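PDB 5M3C: diguanylate cyclase from Pseudomonas aeruginosa, which combines a GGDEF domain, which holds guanosine-5'-triphosphate and a calcium ion, with an EAL domain that carries a second calcium site. Local coordinates for residues B[38-43]-B[108-113]; B[87-92]-B[130-135]. All coordinates share one frame; numbering follows the deposited sequence.

Interaction 1: B[38-43]-B[108-113]. With CA (calcium ion), chain G; GTP (guanosine-5'-triphosphate), chain I.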
loop_
_atom_site.group_PDB
_atom_site.type_symbol
_atom_site.label_atom_id
_atom_site.label_comp_id
_atom_site.label_asym_id
_atom_site.label_seq_id
_atom_site.Cartn_x
_atom_site.Cartn_y
_atom_site.Cartn_z
ATOM N N LEU B 38 -9.682 18.830 30.064
ATOM C CA LEU B 38 -9.313 17.823 29.074
ATOM C C LEU B 38 -10.103 16.539 29.277
ATOM O O LEU B 38 -10.161 16.006 30.384
ATOM C CB LEU B 38 -7.812 17.520 29.140
ATOM C CG LEU B 38 -6.888 18.518 28.431
ATOM C CD1 LEU B 38 -7.090 19.928 28.965
ATOM C CD2 LEU B 38 -5.429 18.111 28.568
ATOM N N PHE B 39 -10.704 16.050 28.196
ATOM C CA PHE B 39 -11.476 14.811 28.215
ATOM C C PHE B 39 -10.701 13.695 27.526
ATOM O O PHE B 39 -10.391 13.792 26.334
ATOM C CB PHE B 39 -12.808 15.017 27.499
ATOM C CG PHE B 39 -13.879 14.058 27.925
ATOM C CD1 PHE B 39 -13.789 12.716 27.611
ATOM C CD2 PHE B 39 -14.979 14.504 28.637
ATOM C CE1 PHE B 39 -14.776 11.833 28.003
ATOM C CE2 PHE B 39 -15.968 13.628 29.033
ATOM C CZ PHE B 39 -15.868 12.289 28.715
ATOM N N ILE B 40 -10.395 12.638 28.276
ATOM C CA ILE B 40 -9.593 11.531 27.752
ATOM C C ILE B 40 -10.346 10.206 27.782
ATOM O O ILE B 40 -10.690 9.707 28.847
ATOM C CB ILE B 40 -8.296 11.346 28.555
ATOM C CG1 ILE B 40 -7.417 12.595 28.443
ATOM C CG2 ILE B 40 -7.552 10.111 28.069
ATOM C CD1 ILE B 40 -6.132 12.513 29.239
ATOM N N ASP B 41 -10.574 9.629 26.607
ATOM C CA ASP B 41 -11.300 8.370 26.483
ATOM C C ASP B 41 -10.394 7.310 25.864
ATOM O O ASP B 41 -9.925 7.469 24.738
ATOM C CB ASP B 41 -12.546 8.580 25.619
ATOM C CG ASP B 41 -13.466 7.371 25.607
ATOM O OD1 ASP B 41 -12.959 6.231 25.636
ATOM O OD2 ASP B 41 -14.701 7.560 25.558
ATOM N N LEU B 42 -10.146 6.231 26.600
ATOM C CA LEU B 42 -9.258 5.175 26.124
ATOM C C LEU B 42 -9.705 4.671 24.757
ATOM O O LEU B 42 -10.901 4.607 24.474
ATOM C CB LEU B 42 -9.204 4.014 27.123
ATOM C CG LEU B 42 -8.565 4.317 28.485
ATOM C CD1 LEU B 42 -8.364 3.041 29.288
ATOM C CD2 LEU B 42 -7.240 5.050 28.325
ATOM N N ASP B 43 -8.738 4.318 23.913
ATOM C CA ASP B 43 -9.018 3.857 22.553
ATOM C C ASP B 43 -9.210 2.343 22.476
ATOM O O ASP B 43 -8.369 1.575 22.942
ATOM C CB ASP B 43 -7.888 4.271 21.610
ATOM C CG ASP B 43 -7.924 5.745 21.266
ATOM O OD1 ASP B 43 -9.035 6.293 21.100
ATOM O OD2 ASP B 43 -6.841 6.356 21.151
ATOM N N ASN B 108 1.822 11.478 25.074
ATOM C CA ASN B 108 3.072 10.734 25.066
ATOM C C ASN B 108 3.163 9.762 26.241
ATOM O O ASN B 108 4.018 8.875 26.254
ATOM C CB ASN B 108 4.258 11.695 25.094
ATOM C CG ASN B 108 5.568 11.012 24.753
ATOM O OD1 ASN B 108 5.615 10.127 23.894
ATOM N ND2 ASN B 108 6.645 11.422 25.422
ATOM N N ALA B 109 2.284 9.929 27.223
ATOM C CA ALA B 109 2.246 9.027 28.369
ATOM C C ALA B 109 1.745 7.649 27.949
ATOM O O ALA B 109 1.988 6.653 28.633
ATOM C CB ALA B 109 1.364 9.601 29.468
ATOM N N PHE B 110 1.044 7.606 26.819
ATOM C CA PHE B 110 0.509 6.358 26.279
ATOM C C PHE B 110 1.460 5.701 25.279
ATOM O O PHE B 110 1.169 4.622 24.755
ATOM C CB PHE B 110 -0.845 6.610 25.608
ATOM C CG PHE B 110 -1.951 6.910 26.577
ATOM C CD1 PHE B 110 -2.650 5.882 27.190
ATOM C CD2 PHE B 110 -2.289 8.217 26.881
ATOM C CE1 PHE B 110 -3.667 6.153 28.085
ATOM C CE2 PHE B 110 -3.306 8.495 27.775
ATOM C CZ PHE B 110 -3.995 7.460 28.378
ATOM N N THR B 111 2.589 6.349 25.011
ATOM C CA THR B 111 3.577 5.808 24.085
ATOM C C THR B 111 4.161 4.511 24.629
ATOM O O THR B 111 4.169 3.486 23.948
ATOM C CB THR B 111 4.716 6.809 23.832
ATOM O OG1 THR B 111 4.255 7.838 22.947
ATOM N N ALA B 112 4.645 4.557 25.863
ATOM C CA ALA B 112 5.156 3.361 26.521
ATOM C C ALA B 112 4.003 2.432 26.892
ATOM O O ALA B 112 2.880 2.885 27.117
ATOM C CB ALA B 112 5.950 3.738 27.762
ATOM N N PRO B 113 4.279 1.123 26.965
ATOM C CA PRO B 113 3.237 0.188 27.356
ATOM C C PRO B 113 2.988 0.266 28.852
ATOM O O PRO B 113 3.699 0.979 29.559
ATOM C CB PRO B 113 3.823 -1.172 26.972
ATOM C CG PRO B 113 5.304 -0.988 27.013
ATOM C CD PRO B 113 5.600 0.480 26.866
HETATM CA CA CA G . -13.165 4.158 24.802
HETATM P PG GTP I . -13.625 3.650 21.338
HETATM O O1G GTP I . -14.682 3.820 20.274
HETATM O O2G GTP I . -12.222 3.983 20.892
HETATM O O3G GTP I . -13.991 4.246 22.676
HETATM O O3B GTP I . -13.525 2.062 21.594
HETATM P PB GTP I . -13.940 1.404 23.005
HETATM O O1B GTP I . -14.031 -0.092 22.823
HETATM O O2B GTP I . -13.046 1.965 24.085
HETATM O O3A GTP I . -15.437 1.983 23.169
HETATM P PA GTP I . -16.126 2.224 24.604
HETATM O O1A GTP I . -17.619 2.062 24.445
HETATM O O2A GTP I . -15.567 3.489 25.214
HETATM O "O5'" GTP I . -15.588 0.981 25.454
HETATM C "C5'" GTP I . -15.337 1.157 26.838
HETATM C "C4'" GTP I . -14.778 -0.146 27.369
HETATM O "O4'" GTP I . -14.184 0.075 28.649
HETATM C "C3'" GTP I . -15.877 -1.190 27.537
HETATM O "O3'" GTP I . -15.569 -2.374 26.795
HETATM C "C2'" GTP I . -15.914 -1.477 29.023
HETATM O "O2'" GTP I . -16.116 -2.864 29.302
HETATM C "C1'" GTP I . -14.552 -1.008 29.498
HETATM N N9 GTP I . -14.612 -0.604 30.915
HETATM C C8 GTP I . -15.320 0.415 31.431
HETATM N N7 GTP I . -15.133 0.479 32.775
HETATM C C5 GTP I . -14.294 -0.514 33.122
HETATM C C6 GTP I . -13.681 -1.016 34.368
HETATM O O6 GTP I . -13.922 -0.460 35.459
HETATM N N1 GTP I . -12.862 -2.076 34.294
HETATM C C2 GTP I . -12.587 -2.688 33.125
HETATM N N2 GTP I . -11.751 -3.754 33.122
HETATM N N3 GTP I . -13.115 -2.280 31.946
HETATM C C4 GTP I . -13.955 -1.224 31.888
#

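Interaction 2: B[87-92]-B[130-135]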
loop_
_atom_site.group_PDB
_atom_site.type_symbol
_atom_site.label_atom_id
_atom_site.label_comp_id
_atom_site.label_asym_id
_atom_site.label_seq_id
_atom_site.Cartn_x
_atom_site.Cartn_y
_atom_site.Cartn_z
ATOM N N ILE B 87 -11.067 12.643 33.140
ATOM C CA ILE B 87 -11.223 14.067 32.901
ATOM C C ILE B 87 -10.202 14.833 33.725
ATOM O O ILE B 87 -9.883 14.452 34.853
ATOM C CB ILE B 87 -12.655 14.538 33.218
ATOM C CG1 ILE B 87 -12.912 15.899 32.568
ATOM C CG2 ILE B 87 -12.892 14.577 34.721
ATOM C CD1 ILE B 87 -14.375 16.171 32.289
ATOM N N ILE B 88 -9.685 15.911 33.146
ATOM C CA ILE B 88 -8.565 16.632 33.729
ATOM C C ILE B 88 -8.817 18.133 33.751
ATOM O O ILE B 88 -9.463 18.677 32.854
ATOM C CB ILE B 88 -7.272 16.353 32.941
ATOM C CG1 ILE B 88 -6.939 14.863 32.997
ATOM C CG2 ILE B 88 -6.113 17.168 33.495
ATOM C CD1 ILE B 88 -5.844 14.448 32.040
ATOM N N LEU B 89 -8.294 18.793 34.780
ATOM C CA LEU B 89 -8.480 20.226 34.962
ATOM C C LEU B 89 -7.123 20.908 35.098
ATOM O O LEU B 89 -6.262 20.455 35.850
ATOM C CB LEU B 89 -9.357 20.479 36.197
ATOM C CG LEU B 89 -9.795 21.899 36.593
ATOM C CD1 LEU B 89 -8.885 22.467 37.674
ATOM C CD2 LEU B 89 -9.881 22.848 35.407
ATOM N N LEU B 90 -6.937 21.983 34.340
ATOM C CA LEU B 90 -5.734 22.802 34.420
ATOM C C LEU B 90 -6.145 24.211 34.839
ATOM O O LEU B 90 -6.518 25.034 33.998
ATOM C CB LEU B 90 -5.009 22.820 33.074
ATOM C CG LEU B 90 -4.700 21.443 32.474
ATOM C CD1 LEU B 90 -4.099 21.592 31.087
ATOM C CD2 LEU B 90 -3.772 20.636 33.370
ATOM N N PRO B 91 -6.075 24.487 36.152
ATOM C CA PRO B 91 -6.656 25.656 36.817
ATOM C C PRO B 91 -5.948 26.956 36.479
ATOM O O PRO B 91 -6.594 27.945 36.123
ATOM C CB PRO B 91 -6.482 25.348 38.315
ATOM C CG PRO B 91 -5.880 23.987 38.408
ATOM C CD PRO B 91 -5.273 23.677 37.079
ATOM N N GLY B 92 -4.629 26.951 36.609
ATOM C CA GLY B 92 -3.835 28.131 36.325
ATOM C C GLY B 92 -2.984 27.917 35.096
ATOM O O GLY B 92 -2.119 27.040 35.073
ATOM N N ALA B 130 -11.204 21.563 26.161
ATOM C CA ALA B 130 -12.112 22.701 26.275
ATOM C C ALA B 130 -11.480 23.767 27.153
ATOM O O ALA B 130 -11.114 23.495 28.290
ATOM C CB ALA B 130 -13.447 22.264 26.853
ATOM N N LEU B 131 -11.351 24.979 26.624
ATOM C CA LEU B 131 -10.741 26.080 27.363
ATOM C C LEU B 131 -11.807 26.950 28.012
ATOM O O LEU B 131 -12.894 27.116 27.464
ATOM C CB LEU B 131 -9.893 26.940 26.424
ATOM C CG LEU B 131 -8.603 26.311 25.896
ATOM C CD1 LEU B 131 -8.116 27.048 24.658
ATOM C CD2 LEU B 131 -7.528 26.303 26.972
ATOM N N PHE B 132 -11.499 27.498 29.184
ATOM C CA PHE B 132 -12.368 28.507 29.783
ATOM C C PHE B 132 -11.612 29.818 29.974
ATOM O O PHE B 132 -10.419 29.817 30.295
ATOM C CB PHE B 132 -12.997 28.025 31.099
ATOM C CG PHE B 132 -12.008 27.584 32.143
ATOM C CD1 PHE B 132 -11.585 26.267 32.204
ATOM C CD2 PHE B 132 -11.543 28.475 33.096
ATOM C CE1 PHE B 132 -10.695 25.852 33.179
ATOM C CE2 PHE B 132 -10.651 28.067 34.072
ATOM C CZ PHE B 132 -10.229 26.754 34.116
ATOM N N PRO B 133 -12.314 30.932 29.775
ATOM C CA PRO B 133 -13.758 30.909 29.505
ATOM C C PRO B 133 -14.136 30.947 28.021
ATOM O O PRO B 133 -15.294 31.210 27.695
ATOM C CB PRO B 133 -14.265 32.176 30.205
ATOM C CG PRO B 133 -13.082 33.079 30.277
ATOM C CD PRO B 133 -11.894 32.178 30.441
ATOM N N LYS B 134 -13.183 30.680 27.133
ATOM C CA LYS B 134 -13.448 30.770 25.697
ATOM C C LYS B 134 -14.583 29.842 25.283
ATOM O O LYS B 134 -15.457 30.226 24.508
ATOM C CB LYS B 134 -12.193 30.434 24.887
ATOM C CG LYS B 134 -12.381 30.558 23.381
ATOM C CD LYS B 134 -11.197 29.986 22.617
ATOM N N ASP B 135 -14.566 28.622 25.808
ATOM C CA ASP B 135 -15.509 27.592 25.395
ATOM C C ASP B 135 -16.601 27.341 26.429
ATOM O O ASP B 135 -17.368 26.390 26.298
ATOM C CB ASP B 135 -14.762 26.286 25.123
ATOM C CG ASP B 135 -13.590 26.469 24.179
ATOM O OD1 ASP B 135 -13.666 27.346 23.291
ATOM O OD2 ASP B 135 -12.593 25.734 24.326
#

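Interaction 1: B[38-43]-B[108-113]
L42 and I40 on strand 35-43 meet F110, from the loop after helix 96-108, in a small buried apolar contact. Methyl CD2 of L42 comes within 3.7 Å of F110 CE1, the two side chains crossing at about a right angle. I40 adds a looser touch, its CG2 4.4 Å from F110 CZ. Both carbons approach the ring obliquely. F110 has CG beside its backbone N and anti to the carbonyl carbon (chi1 -71°); its side chain starts toward the strand, and CE1 and CZ end at L42 and I40. Around this core, I64 of helix 54-70 packs on both L42 and F110, and A125 of strand 119-132 touches I40 and F110.

Two bonds tie the turn internally. T111 OG1 donates to N108 OD1 at 2.8 Å, tilted 24° from the amide carbonyl plane, and a backbone bond from T111 N to N108 O spans the same residues. A109 O and P113 O are taken by R67 of helix 54-70.

Metal coordination involves D41 and L42 of the same strand. D41 OD1 binds calcium at 2.2 Å through one oxygen, since its OD2 lies 3.8 Å from the ion. The carbonyl L42 O binds at 2.3 Å, so L42 serves the metal through its backbone and the core through its side chain. GTP contributes O3G, O2B and O2A, one oxygen from each phosphate, and D84 OD2 supplies a sixth ligand. Two residues beyond D41, D43 brings its CA to 3.6 Å from GTP O2G; its carboxylate is satisfied by a salt bridge to K154 and hydrogen bonds to S124, S126 and S159.

A strand aspartate sharing a metal with D84, the aspartate of the GGDEF signature turn, marks the nucleotide site of a GGDEF domain, here backed by the apolar contact at F110.

Interaction 2: B[87-92]-B[130-135]
F132 holds CG between its backbone N and carbonyl carbon (chi1 56°), and L89 holds CG anti to its N (chi1 -176°); together these torsions bring the phenyl ring and a leucine methyl into contact. F132 starts toward segment 87-92, whereas the L89 side chain leaves its strand obliquely before its methyl meets the ring. L89 CD2 lies 3.8 Å from F132 CE1, at the ring edge and near its plane, and the two side chains cross at about a right angle.

The far end of the ring also lies by the backbone where strand 85-90 runs out. F132 CZ is 4.1 Å from L90 O, and P91 O stands at 4.3 Å from the same carbon. Both oxygens sit obliquely to the ring, at distances that indicate van der Waals packing.

The backbones are far apart, and the contact is made by the F132 ring spanning the gap. The closest pairing, L90 with L131, still leaves 9.3 Å between their CA atoms, about two strand spacings, and the two segments run parallel.

Past F132 the chain turns through a cis peptide before P133, and D135 folds back on L131. L131 N donates to D135 OD2 at 2.7 Å, nearly straight at 163°, meeting the carboxylate on its anti side; D135 N returns a bond to L131 O at 2.8 Å. The turn is thus tied at both polar atoms of the L131 backbone.

Strand 35-43 lies between the two strands, bonding to L90 through A36 and to A130 through V37. Helix 14-31 covers the face bearing L89 and F132, through F17, L21 and L25, while helix 96-108 packs against L90 and L131 on the other face.

Interactions 1 and 2 belong to one sheet of the GGDEF domain, their centres about 18 Å apart and their segments alternating along the chain. Strand 35-43 joins them: a probable hydrogen bond runs from L38 N to I88 O at 2.8 Å, and L38 CD1 packs on L90 CD1 at 4.0 Å. They use opposite faces. I40 and L42 meet F110 on the face where I88 contacts helix 96-108, whereas L89 and F132 lie beneath helix 14-31. Calcium and GTP lie at the interaction 1 end of the central strand; interaction 2 spans strand 35-43 near its start, away from the nucleotide.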